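Local coordinates for protein PA4485 (Pseudomonas aeruginosa, PDB 4AVR) that is probably a lytic transglycosylase of the RlpA family that cleaves peptidoglycan, with a strong preference for naked glycan strands lacking stem peptides, at residues Y24-R34 / R65-A75. Numbering follows the deposited sequence.
Sequences YNPNAMTAAHR and RGRIIDVSRKA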
ATOM      1  N   TYR A  24      -3.137  11.404   4.621  1.00  9.55           N
ATOM      2  CA  TYR A  24      -2.926  10.734   3.349  1.00  9.45           C
ATOM      3  C   TYR A  24      -4.280  10.436   2.682  1.00  9.12           C
ATOM      4  O   TYR A  24      -5.187   9.892   3.323  1.00 10.05           O
ATOM      5  CB  TYR A  24      -2.095   9.445   3.520  1.00  9.52           C
ATOM      6  CG  TYR A  24      -2.111   8.616   2.240  1.00  9.42           C
ATOM      7  CD1 TYR A  24      -1.609   9.128   1.040  1.00  9.82           C
ATOM      8  CD2 TYR A  24      -2.684   7.365   2.211  1.00  9.23           C
ATOM      9  CE1 TYR A  24      -1.710   8.405  -0.132  1.00  9.64           C
ATOM     10  CE2 TYR A  24      -2.783   6.634   1.037  1.00  9.32           C
ATOM     11  CZ  TYR A  24      -2.305   7.165  -0.147  1.00  8.87           C
ATOM     12  OH  TYR A  24      -2.415   6.497  -1.337  1.00  9.42           O
ATOM     13  N   ASN A  25      -4.387  10.800   1.412  1.00  9.42           N
ATOM     14  CA  ASN A  25      -5.600  10.630   0.647  1.00  9.72           C
ATOM     15  C   ASN A  25      -5.268   9.878  -0.644  1.00  9.16           C
ATOM     16  O   ASN A  25      -4.618  10.434  -1.532  1.00  9.39           O
ATOM     17  CB  ASN A  25      -6.228  11.984   0.324  1.00 10.99           C
ATOM     18  CG  ASN A  25      -7.611  11.839  -0.284  1.00 12.16           C
ATOM     19  OD1 ASN A  25      -7.937  10.830  -0.889  1.00 12.50           O
ATOM     20  ND2 ASN A  25      -8.475  12.823  -0.049  1.00 15.88           N
ATOM     21  N   PRO A  26      -5.713   8.619  -0.769  1.00  9.33           N
ATOM     22  CA  PRO A  26      -5.453   7.851  -1.994  1.00  9.48           C
ATOM     23  C   PRO A  26      -5.921   8.499  -3.288  1.00  9.33           C
ATOM     24  O   PRO A  26      -5.418   8.149  -4.356  1.00 10.19           O
ATOM     25  CB  PRO A  26      -6.169   6.527  -1.731  1.00 10.62           C
ATOM     26  CG  PRO A  26      -6.266   6.401  -0.242  1.00 11.41           C
ATOM     27  CD  PRO A  26      -6.377   7.809   0.273  1.00 10.63           C
ATOM     28  N   ASN A  27      -6.898   9.395  -3.204  1.00  9.91           N
ATOM     29  CA  ASN A  27      -7.431  10.105  -4.367  1.00 11.00           C
ATOM     30  C   ASN A  27      -6.688  11.369  -4.762  1.00 11.12           C
ATOM     31  O   ASN A  27      -7.008  11.971  -5.793  1.00 14.13           O
ATOM     32  CB  ASN A  27      -8.904  10.467  -4.130  1.00 12.41           C
ATOM     33  CG  ASN A  27      -9.770   9.257  -3.958  1.00 15.51           C
ATOM     34  OD1 ASN A  27      -9.630   8.269  -4.683  1.00 18.55           O
ATOM     35  ND2 ASN A  27     -10.668   9.311  -2.988  1.00 21.89           N
ATOM     36  N   ALA A  28      -5.715  11.780  -3.955  1.00 10.37           N
ATOM     37  CA  ALA A  28      -4.872  12.933  -4.267  1.00 10.51           C
ATOM     38  C   ALA A  28      -3.721  12.482  -5.172  1.00 10.11           C
ATOM     39  O   ALA A  28      -3.464  11.291  -5.296  1.00 12.17           O
ATOM     40  CB  ALA A  28      -4.337  13.544  -2.987  1.00 11.10           C
ATOM     41  N   MET A  29      -3.037  13.438  -5.792  1.00 10.11           N
ATOM     42  CA  MET A  29      -1.844  13.161  -6.603  1.00  9.89           C
ATOM     43  C   MET A  29      -0.615  13.578  -5.816  1.00  9.75           C
ATOM     44  O   MET A  29       0.043  14.572  -6.122  1.00 12.03           O
ATOM     45  CB  MET A  29      -1.917  13.895  -7.928  1.00 10.72           C
ATOM     46  CG  MET A  29      -2.995  13.321  -8.843  1.00 11.77           C
ATOM     47  SD  MET A  29      -2.631  11.648  -9.423  1.00 12.59           S
ATOM     48  CE  MET A  29      -1.312  11.940 -10.582  1.00 13.76           C
ATOM     49  N   THR A  30      -0.317  12.806  -4.785  1.00 10.21           N
ATOM     50  CA  THR A  30       0.712  13.145  -3.815  1.00  9.75           C
ATOM     51  C   THR A  30       1.760  12.047  -3.755  1.00  8.94           C
ATOM     52  O   THR A  30       1.551  10.915  -4.228  1.00  9.35           O
ATOM     53  CB  THR A  30       0.117  13.395  -2.412  1.00 10.25           C
ATOM     54  OG1 THR A  30      -0.684  12.274  -2.022  1.00 11.02           O
ATOM     55  CG2 THR A  30      -0.755  14.639  -2.417  1.00 11.58           C
ATOM     56  N   ALA A  31       2.899  12.390  -3.153  1.00  9.25           N
ATOM     57  CA  ALA A  31       4.001  11.464  -3.025  1.00  8.83           C
ATOM     58  C   ALA A  31       4.932  11.823  -1.877  1.00  8.48           C
ATOM     59  O   ALA A  31       4.972  12.952  -1.390  1.00  9.43           O
ATOM     60  CB  ALA A  31       4.792  11.389  -4.331  1.00 10.05           C
ATOM     61  N   ALA A  32       5.705  10.821  -1.476  1.00  8.63           N
ATOM     62  CA  ALA A  32       6.778  10.933  -0.500  1.00  8.86           C
ATOM     63  C   ALA A  32       8.128  10.969  -1.180  1.00  8.73           C
ATOM     64  O   ALA A  32       8.375  10.191  -2.099  1.00  9.43           O
ATOM     65  CB  ALA A  32       6.749   9.750   0.454  1.00  9.66           C
ATOM     66  N   HIS A  33       9.012  11.832  -0.685  1.00  9.36           N
ATOM     67  CA  HIS A  33      10.387  11.932  -1.153  1.00  9.84           C
ATOM     68  C   HIS A  33      11.238  12.315   0.032  1.00 10.68           C
ATOM     69  O   HIS A  33      10.763  12.987   0.946  1.00 11.28           O
ATOM     70  CB  HIS A  33      10.474  12.975  -2.262  1.00 10.61           C
ATOM     71  CG  HIS A  33      11.821  13.045  -2.938  1.00 11.26           C
ATOM     72  ND1 HIS A  33      12.819  13.862  -2.510  1.00 12.49           N
ATOM     73  CD2 HIS A  33      12.306  12.360  -4.034  1.00 12.53           C
ATOM     74  CE1 HIS A  33      13.878  13.702  -3.315  1.00 13.59           C
ATOM     75  NE2 HIS A  33      13.573  12.786  -4.243  1.00 13.20           N
ATOM     76  N   ARG A  34      12.499  11.907   0.050  1.00 11.41           N
ATOM     77  CA  ARG A  34      13.322  12.135   1.248  1.00 12.53           C
ATOM     78  C   ARG A  34      13.670  13.587   1.512  1.00 12.96           C
ATOM     79  O   ARG A  34      13.851  13.970   2.662  1.00 14.61           O
ATOM     80  CB  ARG A  34      14.610  11.337   1.171  1.00 14.49           C
ATOM     81  CG  ARG A  34      14.427   9.852   1.414  1.00 16.31           C
ATOM     82  CD  ARG A  34      15.730   9.144   1.159  1.00 16.43           C
ATOM     83  NE  ARG A  34      15.611   7.694   1.240  1.00 17.85           N
ATOM     84  CZ  ARG A  34      15.136   6.919   0.271  1.00 16.14           C
ATOM     85  NH1 ARG A  34      14.725   7.470  -0.871  1.00 17.31           N
ATOM     86  NH2 ARG A  34      15.078   5.601   0.437  1.00 17.38           N
ATOM     87  N   ARG A  65      16.617   1.632   0.773  1.00 20.78           N
ATOM     88  CA  ARG A  65      17.652   1.966  -0.204  1.00 23.52           C
ATOM     89  C   ARG A  65      17.184   1.480  -1.574  1.00 19.96           C
ATOM     90  O   ARG A  65      16.662   0.365  -1.706  1.00 21.24           O
ATOM     91  CB  ARG A  65      18.970   1.245   0.090  1.00 28.54           C
ATOM     92  CG  ARG A  65      19.675   1.612   1.388  1.00 39.37           C
ATOM     93  CD  ARG A  65      20.859   0.677   1.623  1.00 51.33           C
ATOM     94  NE  ARG A  65      20.433  -0.692   1.929  1.00 56.51           N
ATOM     95  CZ  ARG A  65      21.239  -1.755   1.995  1.00 69.18           C
ATOM     96  NH1 ARG A  65      22.546  -1.640   1.765  1.00 81.75           N
ATOM     97  NH2 ARG A  65      20.736  -2.951   2.290  1.00 82.50           N
ATOM     98  N   GLY A  66      17.353   2.332  -2.575  1.00 19.69           N
ATOM     99  CA  GLY A  66      16.931   2.014  -3.923  1.00 17.74           C
ATOM    100  C   GLY A  66      15.536   2.483  -4.281  1.00 13.51           C
ATOM    101  O   GLY A  66      15.190   2.502  -5.461  1.00 14.15           O
ATOM    102  N   ARG A  67      14.743   2.839  -3.270  1.00 12.93           N
ATOM    103  CA  ARG A  67      13.388   3.356  -3.478  0.50 11.83           C
ATOM    104  C   ARG A  67      13.466   4.880  -3.409  1.00 11.71           C
ATOM    105  O   ARG A  67      13.933   5.431  -2.419  1.00 15.29           O
ATOM    106  CB  ARG A  67      12.413   2.761  -2.437  0.50 14.96           C
ATOM    107  CG  ARG A  67      10.921   3.010  -2.730  0.50 16.37           C
ATOM    108  CD  ARG A  67      10.002   2.110  -1.912  0.50 18.37           C
ATOM    109  NE  ARG A  67      10.314   0.697  -2.096  0.50 15.97           N
ATOM    110  CZ  ARG A  67      10.189  -0.242  -1.157  0.50 17.74           C
ATOM    111  NH1 ARG A  67       9.771   0.064   0.073  0.50 17.94           N
ATOM    112  NH2 ARG A  67      10.550  -1.493  -1.445  0.50 17.88           N
ATOM    113  N   ILE A  68      13.006   5.559  -4.468  1.00  9.43           N
ATOM    114  CA  ILE A  68      13.134   7.006  -4.586  1.00  9.62           C
ATOM    115  C   ILE A  68      11.848   7.766  -4.277  1.00  9.08           C
ATOM    116  O   ILE A  68      11.920   8.912  -3.847  1.00  9.94           O
ATOM    117  CB  ILE A  68      13.677   7.377  -5.997  1.00 10.54           C
ATOM    118  CG1 ILE A  68      14.198   8.816  -6.030  1.00 11.77           C
ATOM    119  CG2 ILE A  68      12.668   7.125  -7.107  1.00 11.04           C
ATOM    120  CD1 ILE A  68      14.975   9.131  -7.294  1.00 13.75           C
ATOM    121  N   ILE A  69      10.687   7.159  -4.500  1.00  8.69           N
ATOM    122  CA  ILE A  69       9.426   7.877  -4.323  1.00  8.84           C
ATOM    123  C   ILE A  69       8.323   6.883  -4.020  1.00  8.66           C
ATOM    124  O   ILE A  69       8.336   5.773  -4.530  1.00 10.12           O
ATOM    125  CB  ILE A  69       9.121   8.733  -5.579  1.00  9.41           C
ATOM    126  CG1 ILE A  69       8.052   9.799  -5.328  1.00 10.56           C
ATOM    127  CG2 ILE A  69       8.811   7.873  -6.802  1.00 10.65           C
ATOM    128  CD1 ILE A  69       8.027  10.885  -6.384  1.00 12.52           C
ATOM    129  N   ASP A  70       7.386   7.281  -3.159  1.00  8.18           N
ATOM    130  CA  ASP A  70       6.175   6.513  -2.889  1.00  8.23           C
ATOM    131  C   ASP A  70       4.990   7.370  -3.291  1.00  8.00           C
ATOM    132  O   ASP A  70       4.888   8.497  -2.827  1.00  9.77           O
ATOM    133  CB  ASP A  70       6.052   6.174  -1.397  1.00  9.37           C
ATOM    134  CG  ASP A  70       7.264   5.420  -0.837  1.00 11.33           C
ATOM    135  OD1 ASP A  70       7.945   4.674  -1.578  1.00 12.77           O
ATOM    136  OD2 ASP A  70       7.540   5.584   0.365  1.00 13.77           O
ATOM    137  N   VAL A  71       4.101   6.852  -4.141  1.00  7.75           N
ATOM    138  CA  VAL A  71       3.020   7.665  -4.700  1.00  7.63           C
ATOM    139  C   VAL A  71       1.651   7.202  -4.195  1.00  7.41           C
ATOM    140  O   VAL A  71       1.483   6.083  -3.716  1.00  7.83           O
ATOM    141  CB  VAL A  71       3.060   7.665  -6.255  1.00  8.45           C
ATOM    142  CG1 VAL A  71       4.430   8.113  -6.753  1.00  9.69           C
ATOM    143  CG2 VAL A  71       2.682   6.304  -6.822  1.00  9.16           C
ATOM    144  N   SER A  72       0.669   8.084  -4.326  1.00  7.64           N
ATOM    145  CA  SER A  72      -0.702   7.746  -3.973  1.00  8.24           C
ATOM    146  C   SER A  72      -1.276   6.676  -4.898  1.00  8.26           C
ATOM    147  O   SER A  72      -0.776   6.436  -5.996  1.00  8.55           O
ATOM    148  CB  SER A  72      -1.579   8.973  -4.063  1.00  8.63           C
ATOM    149  OG  SER A  72      -1.681   9.374  -5.427  1.00 10.08           O
ATOM    150  N   ARG A  73      -2.384   6.073  -4.469  1.00  8.65           N
ATOM    151  CA  ARG A  73      -3.071   5.100  -5.313  1.00  9.21           C
ATOM    152  C   ARG A  73      -3.460   5.686  -6.663  1.00  9.05           C
ATOM    153  O   ARG A  73      -3.270   5.051  -7.705  1.00  9.51           O
ATOM    154  CB  ARG A  73      -4.311   4.558  -4.597  1.00 11.20           C
ATOM    155  CG  ARG A  73      -4.899   3.327  -5.294  1.00 11.85           C
ATOM    156  CD  ARG A  73      -6.284   3.454  -5.809  1.00 18.34           C
ATOM    157  NE  ARG A  73      -7.127   4.327  -5.091  1.00 20.38           N
ATOM    158  CZ  ARG A  73      -7.787   5.409  -5.485  1.00 16.39           C
ATOM    159  NH1 ARG A  73      -7.843   5.931  -6.722  1.00 16.46           N
ATOM    160  NH2 ARG A  73      -8.439   5.974  -4.515  1.00 17.74           N
ATOM    161  N   LYS A  74      -4.028   6.884  -6.666  1.00  9.48           N
ATOM    162  CA  LYS A  74      -4.448   7.515  -7.912  1.00  9.76           C
ATOM    163  C   LYS A  74      -3.251   7.746  -8.832  1.00  9.59           C
ATOM    164  O   LYS A  74      -3.348   7.548 -10.055  1.00 10.64           O
ATOM    165  CB  LYS A  74      -5.183   8.829  -7.631  1.00 10.74           C
ATOM    166  CG  LYS A  74      -5.698   9.521  -8.871  1.00 12.83           C
ATOM    167  CD  LYS A  74      -6.851   8.792  -9.499  1.00 20.04           C
ATOM    168  CE  LYS A  74      -7.476   9.626 -10.608  1.00 27.36           C
ATOM    169  NZ  LYS A  74      -8.564   8.901 -11.327  1.00 40.29           N
ATOM    170  N   ALA A  75      -2.115   8.164  -8.277  1.00  9.11           N
ATOM    171  CA  ALA A  75      -0.913   8.339  -9.093  1.00  9.33           C
ATOM    172  C   ALA A  75      -0.443   6.998  -9.660  1.00  9.00           C
ATOM    173  O   ALA A  75      -0.004   6.922 -10.813  1.00  9.81           O
ATOM    174  CB  ALA A  75       0.189   9.005  -8.284  1.00  9.56           C
TER
HETATM  175  O   HOH W   1      13.703  10.054  -1.958  1.00 12.31           O
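Ser-72 turns its OG between its own N and carbonyl carbon (chi1 67°), and this brings the hydroxyl to the carbonyl of Ala-28. Ser-72 OG donates to Ala-28 O at 2.6 Å. Ser-72 is the N-cap of helix 73-79, and the same OG accepts from Ala-75 N, so two bonds fix its rotation. Arg-73 bends at chi2 (-118°) and chi3 (-31°), which lays its guanidinium beside Asn-27. NH2 of Arg-73 meets OD1 of Asn-27 at 2.6 Å, within the guanidinium plane but well above the amide plane. Pro-26 O lies over one face of that guanidinium and accepts from Lys-74 N at 3.0 Å. Arg-73 N donates to Tyr-24 OH at 3.2 Å. The turn at 25-28 is thus tied to the first turn of the helix.

Further along, Ala-32 and Asp-70 form an antiparallel hydrogen-bonded pair, with Ala-32 N to Asp-70 O at 2.8 Å. The chain of Arg-34 is extended from CG to NE, and its NH1 donates to Arg-67 O at 2.7 Å. A water joins Arg-34 N and NH1 to Ile-68 O.

In this double-psi beta-barrel family domain, strand 67-71 lies between strands 30-32 and 2-8. Strand 52-59 flanks 30-32 on its other side, and helix 73-79 follows strand 67-71 after Ser-72 alone.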